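Local coordinates for hypothetical protein (Staphylococcus aureus subsp. aureus, PDB 2ETS) that is of unknown function but represents a bacterial family (DUF1798) that adopts a four-helical bundle fold, at residues Asn75-Lys78 / Phe79-Ile83; Lys48-Thr51 / Glu52-Ser56; Thr98-Lys101 / Leu102-Lys106. All coordinates share one frame; numbering follows the deposited sequence.

Interaction 1 of 3, residues Asn75-Lys78 / Phe79-Ile83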
loop_
_atom_site.group_PDB
_atom_site.type_symbol
_atom_site.label_atom_id
_atom_site.label_comp_id
_atom_site.label_asym_id
_atom_site.label_seq_id
_atom_site.Cartn_x
_atom_site.Cartn_y
_atom_site.Cartn_z
ATOM N N ASN A 75 -5.587 13.627 7.107
ATOM C CA ASN A 75 -5.112 14.251 8.327
ATOM C C ASN A 75 -3.966 13.381 8.835
ATOM O O ASN A 75 -3.669 12.376 8.219
ATOM C CB ASN A 75 -6.238 14.409 9.356
ATOM C CG ASN A 75 -6.797 13.093 9.841
ATOM O OD1 ASN A 75 -6.058 12.152 10.119
ATOM N ND2 ASN A 75 -8.115 13.031 9.980
ATOM N N SER A 76 -3.333 13.766 9.940
ATOM C CA SER A 76 -2.123 13.088 10.438
ATOM C C SER A 76 -2.388 11.624 10.809
ATOM O O SER A 76 -1.635 10.730 10.392
ATOM C CB SER A 76 -1.558 13.850 11.662
ATOM O OG SER A 76 -0.466 13.137 12.219
ATOM N N ARG A 77 -3.469 11.391 11.570
ATOM C CA ARG A 77 -3.885 10.036 11.946
ATOM C C ARG A 77 -4.167 9.139 10.723
ATOM O O ARG A 77 -3.630 8.047 10.625
ATOM C CB ARG A 77 -5.119 10.065 12.829
ATOM C CG ARG A 77 -5.327 8.732 13.581
ATOM C CD ARG A 77 -6.487 8.807 14.559
ATOM N NE ARG A 77 -7.683 8.821 13.763
ATOM C CZ ARG A 77 -8.389 7.756 13.401
ATOM N NH1 ARG A 77 -8.116 6.524 13.830
ATOM N NH2 ARG A 77 -9.422 7.945 12.611
ATOM N N LYS A 78 -4.993 9.623 9.797
ATOM C CA LYS A 78 -5.351 8.891 8.584
ATOM C C LYS A 78 -4.111 8.567 7.745
ATOM O O LYS A 78 -4.016 7.504 7.168
ATOM C CB LYS A 78 -6.354 9.699 7.738
ATOM C CG LYS A 78 -7.824 9.713 8.250
ATOM C CD LYS A 78 -8.644 8.468 7.836
ATOM C CE LYS A 78 -8.894 8.437 6.279
ATOM N NZ LYS A 78 -9.318 7.081 5.778
ATOM N N PHE A 79 -3.145 9.477 7.697
ATOM C CA PHE A 79 -1.904 9.216 6.991
ATOM C C PHE A 79 -1.115 8.062 7.637
ATOM O O PHE A 79 -0.571 7.200 6.932
ATOM C CB PHE A 79 -1.072 10.491 6.922
ATOM C CG PHE A 79 0.229 10.356 6.174
ATOM C CD1 PHE A 79 0.267 10.485 4.784
ATOM C CD2 PHE A 79 1.430 10.185 6.863
ATOM C CE1 PHE A 79 1.486 10.415 4.083
ATOM C CE2 PHE A 79 2.663 10.098 6.166
ATOM C CZ PHE A 79 2.684 10.220 4.770
ATOM N N GLU A 80 -1.071 8.019 8.959
ATOM C CA GLU A 80 -0.378 6.924 9.659
ATOM C C GLU A 80 -1.078 5.574 9.488
ATOM O O GLU A 80 -0.427 4.538 9.319
ATOM C CB GLU A 80 -0.187 7.221 11.142
ATOM C CG GLU A 80 0.686 8.468 11.456
ATOM C CD GLU A 80 2.125 8.377 10.892
ATOM O OE1 GLU A 80 2.736 7.288 10.940
ATOM O OE2 GLU A 80 2.640 9.401 10.386
ATOM N N LEU A 81 -2.397 5.573 9.503
ATOM C CA LEU A 81 -3.110 4.317 9.254
ATOM C C LEU A 81 -2.939 3.814 7.852
ATOM O O LEU A 81 -2.843 2.621 7.643
ATOM C CB LEU A 81 -4.587 4.469 9.576
ATOM C CG LEU A 81 -4.778 4.849 11.046
ATOM C CD1 LEU A 81 -6.275 4.903 11.379
ATOM C CD2 LEU A 81 -4.040 3.887 11.986
ATOM N N LEU A 82 -2.881 4.732 6.889
ATOM C CA LEU A 82 -2.728 4.369 5.518
ATOM C C LEU A 82 -1.410 3.647 5.338
ATOM O O LEU A 82 -1.379 2.603 4.692
ATOM C CB LEU A 82 -2.806 5.585 4.619
ATOM C CG LEU A 82 -2.498 5.318 3.150
ATOM C CD1 LEU A 82 -3.443 4.306 2.495
ATOM C CD2 LEU A 82 -2.477 6.659 2.378
ATOM N N ILE A 83 -0.345 4.178 5.944
ATOM C CA ILE A 83 1.009 3.612 5.821
ATOM C C ILE A 83 1.039 2.202 6.401
ATOM O O ILE A 83 1.561 1.276 5.796
ATOM C CB ILE A 83 2.037 4.463 6.617
ATOM C CG1 ILE A 83 2.310 5.855 5.988
ATOM C CG2 ILE A 83 3.348 3.691 6.899
ATOM C CD1 ILE A 83 2.482 5.908 4.541
HETATM O O HOH W 1 1.265 11.589 10.134
#

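Interaction 2 of 3, residues Lys48-Thr51 / Glu52-Ser56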
loop_
_atom_site.group_PDB
_atom_site.type_symbol
_atom_site.label_atom_id
_atom_site.label_comp_id
_atom_site.label_asym_id
_atom_site.label_seq_id
_atom_site.Cartn_x
_atom_site.Cartn_y
_atom_site.Cartn_z
ATOM N N LYS A 48 10.361 -10.912 2.091
ATOM C CA LYS A 48 11.287 -9.919 2.614
ATOM C C LYS A 48 11.665 -8.878 1.546
ATOM O O LYS A 48 11.472 -7.678 1.761
ATOM C CB LYS A 48 12.548 -10.592 3.200
ATOM C CG LYS A 48 13.381 -9.688 4.108
ATOM C CD LYS A 48 14.634 -10.406 4.631
ATOM C CE LYS A 48 15.627 -9.428 5.348
ATOM N NZ LYS A 48 16.870 -9.097 4.537
ATOM N N PRO A 49 12.161 -9.328 0.380
ATOM C CA PRO A 49 12.488 -8.343 -0.643
ATOM C C PRO A 49 11.316 -7.457 -1.070
ATOM O O PRO A 49 11.488 -6.263 -1.303
ATOM C CB PRO A 49 12.958 -9.209 -1.830
ATOM C CG PRO A 49 13.303 -10.528 -1.260
ATOM C CD PRO A 49 12.379 -10.707 -0.095
ATOM N N TYR A 50 10.124 -8.031 -1.133
ATOM C CA TYR A 50 8.961 -7.290 -1.554
ATOM C C TYR A 50 8.575 -6.209 -0.554
ATOM O O TYR A 50 8.350 -5.046 -0.919
ATOM C CB TYR A 50 7.767 -8.222 -1.759
ATOM C CG TYR A 50 6.586 -7.464 -2.278
ATOM C CD1 TYR A 50 6.565 -6.991 -3.601
ATOM C CD2 TYR A 50 5.529 -7.139 -1.445
ATOM C CE1 TYR A 50 5.467 -6.275 -4.087
ATOM C CE2 TYR A 50 4.451 -6.394 -1.901
ATOM C CZ TYR A 50 4.415 -5.995 -3.233
ATOM O OH TYR A 50 3.357 -5.262 -3.683
ATOM N N THR A 51 8.491 -6.605 0.708
ATOM C CA THR A 51 8.125 -5.668 1.799
ATOM C C THR A 51 9.188 -4.595 1.972
ATOM O O THR A 51 8.874 -3.452 2.228
ATOM C CB THR A 51 7.951 -6.386 3.128
ATOM O OG1 THR A 51 9.182 -7.044 3.461
ATOM C CG2 THR A 51 6.808 -7.374 3.052
ATOM N N GLU A 52 10.444 -4.955 1.811
ATOM C CA GLU A 52 11.506 -3.946 1.818
ATOM C C GLU A 52 11.397 -2.948 0.655
ATOM O O GLU A 52 11.679 -1.771 0.827
ATOM C CB GLU A 52 12.865 -4.626 1.810
ATOM C CG GLU A 52 13.168 -5.319 3.129
ATOM C CD GLU A 52 14.576 -5.897 3.171
ATOM O OE1 GLU A 52 15.255 -5.931 2.110
ATOM O OE2 GLU A 52 14.990 -6.318 4.273
ATOM N N HIS A 53 10.973 -3.405 -0.519
ATOM C CA HIS A 53 10.777 -2.497 -1.657
ATOM C C HIS A 53 9.596 -1.561 -1.361
ATOM O O HIS A 53 9.636 -0.368 -1.664
ATOM C CB HIS A 53 10.574 -3.294 -2.951
ATOM C CG HIS A 53 9.795 -2.580 -4.015
ATOM N ND1 HIS A 53 10.345 -1.611 -4.833
ATOM C CD2 HIS A 53 8.521 -2.759 -4.447
ATOM C CE1 HIS A 53 9.427 -1.190 -5.687
ATOM N NE2 HIS A 53 8.309 -1.871 -5.476
ATOM N N ILE A 54 8.548 -2.110 -0.776
ATOM C CA ILE A 54 7.414 -1.281 -0.321
ATOM C C ILE A 54 7.842 -0.250 0.770
ATOM O O ILE A 54 7.456 0.928 0.716
ATOM C CB ILE A 54 6.268 -2.162 0.188
ATOM C CG1 ILE A 54 5.714 -3.082 -0.924
ATOM C CG2 ILE A 54 5.129 -1.307 0.792
ATOM C CD1 ILE A 54 5.320 -2.392 -2.230
ATOM N N ASP A 55 8.655 -0.687 1.737
ATOM C CA ASP A 55 9.193 0.232 2.731
ATOM C C ASP A 55 9.961 1.386 2.073
ATOM O O ASP A 55 9.859 2.521 2.540
ATOM C CB ASP A 55 10.108 -0.493 3.742
ATOM C CG ASP A 55 9.359 -1.516 4.587
ATOM O OD1 ASP A 55 8.107 -1.462 4.624
ATOM O OD2 ASP A 55 10.017 -2.414 5.150
ATOM N N SER A 56 10.704 1.108 0.990
ATOM C CA SER A 56 11.468 2.158 0.307
ATOM C C SER A 56 10.509 3.209 -0.231
ATOM O O SER A 56 10.731 4.389 -0.046
ATOM C CB SER A 56 12.387 1.616 -0.823
#

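Interaction 3 of 3, residues Thr98-Lys101 / Leu102-Lys106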
loop_
_atom_site.group_PDB
_atom_site.type_symbol
_atom_site.label_atom_id
_atom_site.label_comp_id
_atom_site.label_asym_id
_atom_site.label_seq_id
_atom_site.Cartn_x
_atom_site.Cartn_y
_atom_site.Cartn_z
ATOM N N THR A 98 -4.240 -15.827 4.998
ATOM C CA THR A 98 -4.828 -14.489 5.129
ATOM C C THR A 98 -6.346 -14.520 4.802
ATOM O O THR A 98 -6.790 -15.047 3.748
ATOM C CB THR A 98 -4.101 -13.488 4.213
ATOM O OG1 THR A 98 -2.746 -13.300 4.677
ATOM C CG2 THR A 98 -4.846 -12.182 4.130
ATOM N N SER A 99 -7.134 -13.915 5.680
ATOM C CA SER A 99 -8.587 -13.799 5.481
ATOM C C SER A 99 -8.993 -12.935 4.292
ATOM O O SER A 99 -8.682 -11.751 4.244
ATOM C CB SER A 99 -9.229 -13.176 6.731
ATOM O OG SER A 99 -10.567 -12.792 6.454
ATOM N N ARG A 100 -9.742 -13.500 3.360
ATOM C CA ARG A 100 -10.200 -12.728 2.196
ATOM C C ARG A 100 -11.049 -11.526 2.617
ATOM O O ARG A 100 -10.918 -10.433 2.082
ATOM C CB ARG A 100 -11.022 -13.602 1.273
ATOM C CG ARG A 100 -11.597 -12.832 0.096
ATOM C CD ARG A 100 -12.237 -13.763 -0.922
ATOM N NE ARG A 100 -11.275 -14.709 -1.485
ATOM C CZ ARG A 100 -10.488 -14.481 -2.541
ATOM N NH1 ARG A 100 -10.526 -13.302 -3.158
ATOM N NH2 ARG A 100 -9.647 -15.437 -2.979
ATOM N N LYS A 101 -11.941 -11.773 3.567
ATOM C CA LYS A 101 -12.828 -10.760 4.075
ATOM C C LYS A 101 -12.032 -9.529 4.571
ATOM O O LYS A 101 -12.313 -8.400 4.177
ATOM C CB LYS A 101 -13.703 -11.394 5.171
ATOM C CG LYS A 101 -14.567 -10.431 5.947
ATOM C CD LYS A 101 -15.491 -11.196 6.911
ATOM C CE LYS A 101 -15.705 -10.470 8.245
ATOM N NZ LYS A 101 -16.298 -9.107 8.074
ATOM N N LEU A 102 -11.021 -9.761 5.387
ATOM C CA LEU A 102 -10.308 -8.660 6.059
ATOM C C LEU A 102 -9.291 -8.009 5.112
ATOM O O LEU A 102 -9.108 -6.803 5.140
ATOM C CB LEU A 102 -9.606 -9.164 7.322
ATOM C CG LEU A 102 -10.498 -9.739 8.435
ATOM C CD1 LEU A 102 -9.632 -10.235 9.592
ATOM C CD2 LEU A 102 -11.523 -8.754 8.938
ATOM N N PHE A 103 -8.651 -8.835 4.284
ATOM C CA PHE A 103 -7.676 -8.378 3.292
ATOM C C PHE A 103 -8.313 -7.469 2.250
ATOM O O PHE A 103 -7.820 -6.367 1.981
ATOM C CB PHE A 103 -6.991 -9.563 2.619
ATOM C CG PHE A 103 -5.917 -9.159 1.638
ATOM C CD1 PHE A 103 -4.662 -8.884 2.077
ATOM C CD2 PHE A 103 -6.204 -8.994 0.293
ATOM C CE1 PHE A 103 -3.681 -8.487 1.191
ATOM C CE2 PHE A 103 -5.242 -8.620 -0.598
ATOM C CZ PHE A 103 -3.986 -8.360 -0.166
ATOM N N ILE A 104 -9.444 -7.889 1.711
ATOM C CA ILE A 104 -10.104 -7.122 0.666
ATOM C C ILE A 104 -10.732 -5.825 1.203
ATOM O O ILE A 104 -10.650 -4.780 0.586
ATOM C CB ILE A 104 -11.141 -8.000 -0.038
ATOM C CG1 ILE A 104 -10.432 -9.186 -0.734
ATOM C CG2 ILE A 104 -11.970 -7.195 -1.044
ATOM C CD1 ILE A 104 -9.385 -8.818 -1.746
ATOM N N GLU A 105 -11.320 -5.885 2.373
ATOM C CA GLU A 105 -11.764 -4.683 3.015
ATOM C C GLU A 105 -10.650 -3.646 3.239
ATOM O O GLU A 105 -10.821 -2.465 2.940
ATOM C CB GLU A 105 -12.432 -5.100 4.299
ATOM C CG GLU A 105 -12.697 -4.056 5.337
ATOM C CD GLU A 105 -13.423 -4.725 6.499
ATOM O OE1 GLU A 105 -12.738 -5.225 7.443
ATOM O OE2 GLU A 105 -14.665 -4.854 6.376
ATOM N N LYS A 106 -9.525 -4.090 3.771
ATOM C CA LYS A 106 -8.397 -3.207 3.978
ATOM C C LYS A 106 -7.824 -2.674 2.638
ATOM O O LYS A 106 -7.559 -1.501 2.493
ATOM C CB LYS A 106 -7.324 -3.953 4.730
ATOM C CG LYS A 106 -6.113 -3.097 5.102
ATOM C CD LYS A 106 -5.033 -3.955 5.803
ATOM C CE LYS A 106 -5.397 -4.349 7.212
ATOM N NZ LYS A 106 -4.531 -5.603 7.539
#

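Interaction 1 of 3, residues Asn75-Lys78 / Phe79-Ile83
Asn75 O receives Phe79 N at 3.0 Å in the opening turn of helix 76-92, where Asn75 is the N-cap residue of one member of the four-helical bundle. Its side chain completes the cap: Lys78 N points at Asn75 OD1 over 2.8 Å with an N-H...O angle of 178°, almost perfectly straight. The one asparagine thus accepts two first-turn N-H groups, by O and OD1.

The packed side of this turn is carried by Phe79 and Leu82. A chi1 near 180° (-178°) carries the ring of Phe79 inward, where it meets Arg65 and Ile68, while CG1 of Ile83 lies over one ring face near the rim. Leu82 is buried against Val110, Asp113 and Ile117 of helix 100-120, and Lys78 NZ forms a salt bridge with the same Asp113.

The outer side is looser. Arg77 bends at chi3, and its NH1 comes within 3.5 Å of Leu81 CD1, an oblique contact between two exposed side chains. A water bridges the Glu80 carboxylate to the backbone of Ser76, donating to Ser76 O at 3.0 Å and to Glu80 OE2 at 2.6 Å.

Interaction 2 of 3, residues Lys48-Thr51 / Glu52-Ser56
The side chains of Lys48 and Glu52 cross at a slant one turn apart, joined by a salt bridge that is long and weak as a hydrogen bond, with Lys48 NZ 3.4 Å from Glu52 OE2. The lysine runs extended to CE and bends only at its last torsion (chi4 -106°), which leaves CE as near to OE2 as the ammonium is. Beneath the pair, Glu52 N donates to Lys48 O at 2.9 Å.

Pro49 brings no N-H to the turn before it, and the helix is kinked there; its carbonyl still accepts from His53 N.

Tyr50 lies where helix 43-63 meets helices 12-37 and 76-92 of the four-helical bundle. Ile54 CG1 lies over one face of the Tyr50 ring, offset toward the rim, in a CH-pi contact 4.1 Å from the centroid and 26° off the ring normal, while Ile54 CD1 reaches the phenol end, 3.8 Å from Tyr50 OH. That hydroxyl is hydrogen-bonded to Glu23 OE1, and His53 NE2 to OE2 of the same carboxylate, so two residues of this helix share one acidic partner on helix 12-37.

Thr51 holds OG1 between its own backbone N and carbonyl carbon (chi1 59°), which directs the hydroxyl back to the preceding turn: Val47 O and Lys48 O (2.9 Å from Thr51 OG1) both lie within reach of its single proton. Thr51 O accepts from Asp55 N at 2.8 Å.

Interaction 3 of 3, residues Thr98-Lys101 / Leu102-Lys106
Ser99 O accepts Phe103 N at 2.9 Å, and Arg100 O and Lys101 O take Ile104 N and Glu105 N in turn as helix 100-120 gets under way. Ser99 is the N-cap: a chi1 of 167° swings OG away from the serine's own N, and Ser99 OG accepts from Leu102 N at 3.2 Å with an N-H...O angle of 162°. The same N-H also leans weakly on Ser99 O, and Leu102 CG rests 3.6 Å from Ser99 OG.

Just ahead of the cap, Thr98 uses its methyl. Thr98 CG2 lies 3.7 Å from Phe103 CB and reaches the ring obliquely at CD1, while OG1 turns to Glu92 O. Arg100 and Ile104 run alongside each other, with CG of the arginine 3.9 Å from CG1 of the isoleucine; the guanidinium continues to a salt bridge with Glu32. Lys101 and Glu105 carry opposite charges one turn apart without contact, NZ being 4.9 Å from OE2.

One face of the turn meets two other helices of the bundle: the Phe103 ring stacks with Phe31 of helix 12-37 and also packs on Leu89 and Glu92 of helix 76-92.

Interactions 1 and 3 each begin a helix with an N-terminal cap, one by asparagine and one by serine, on helices that follow each other in the chain; interaction 2 lies within helix 43-63. The centre of interaction 1 is about 19 Å from the centre of each of the others, and the centres of interactions 2 and 3 are about 20 Å apart. None touches another: nearest atoms are about 7 Å apart for either pair that includes interaction 1, and about 9 Å for the remaining pair. Helices 12-37 and 76-92 both touch interactions 2 and 3, and the latter helix also carries interaction 1. No active site is known; a phosphate ion, probably from the crystallisation liquor, lies about 5 Å from the side chain of Glu80.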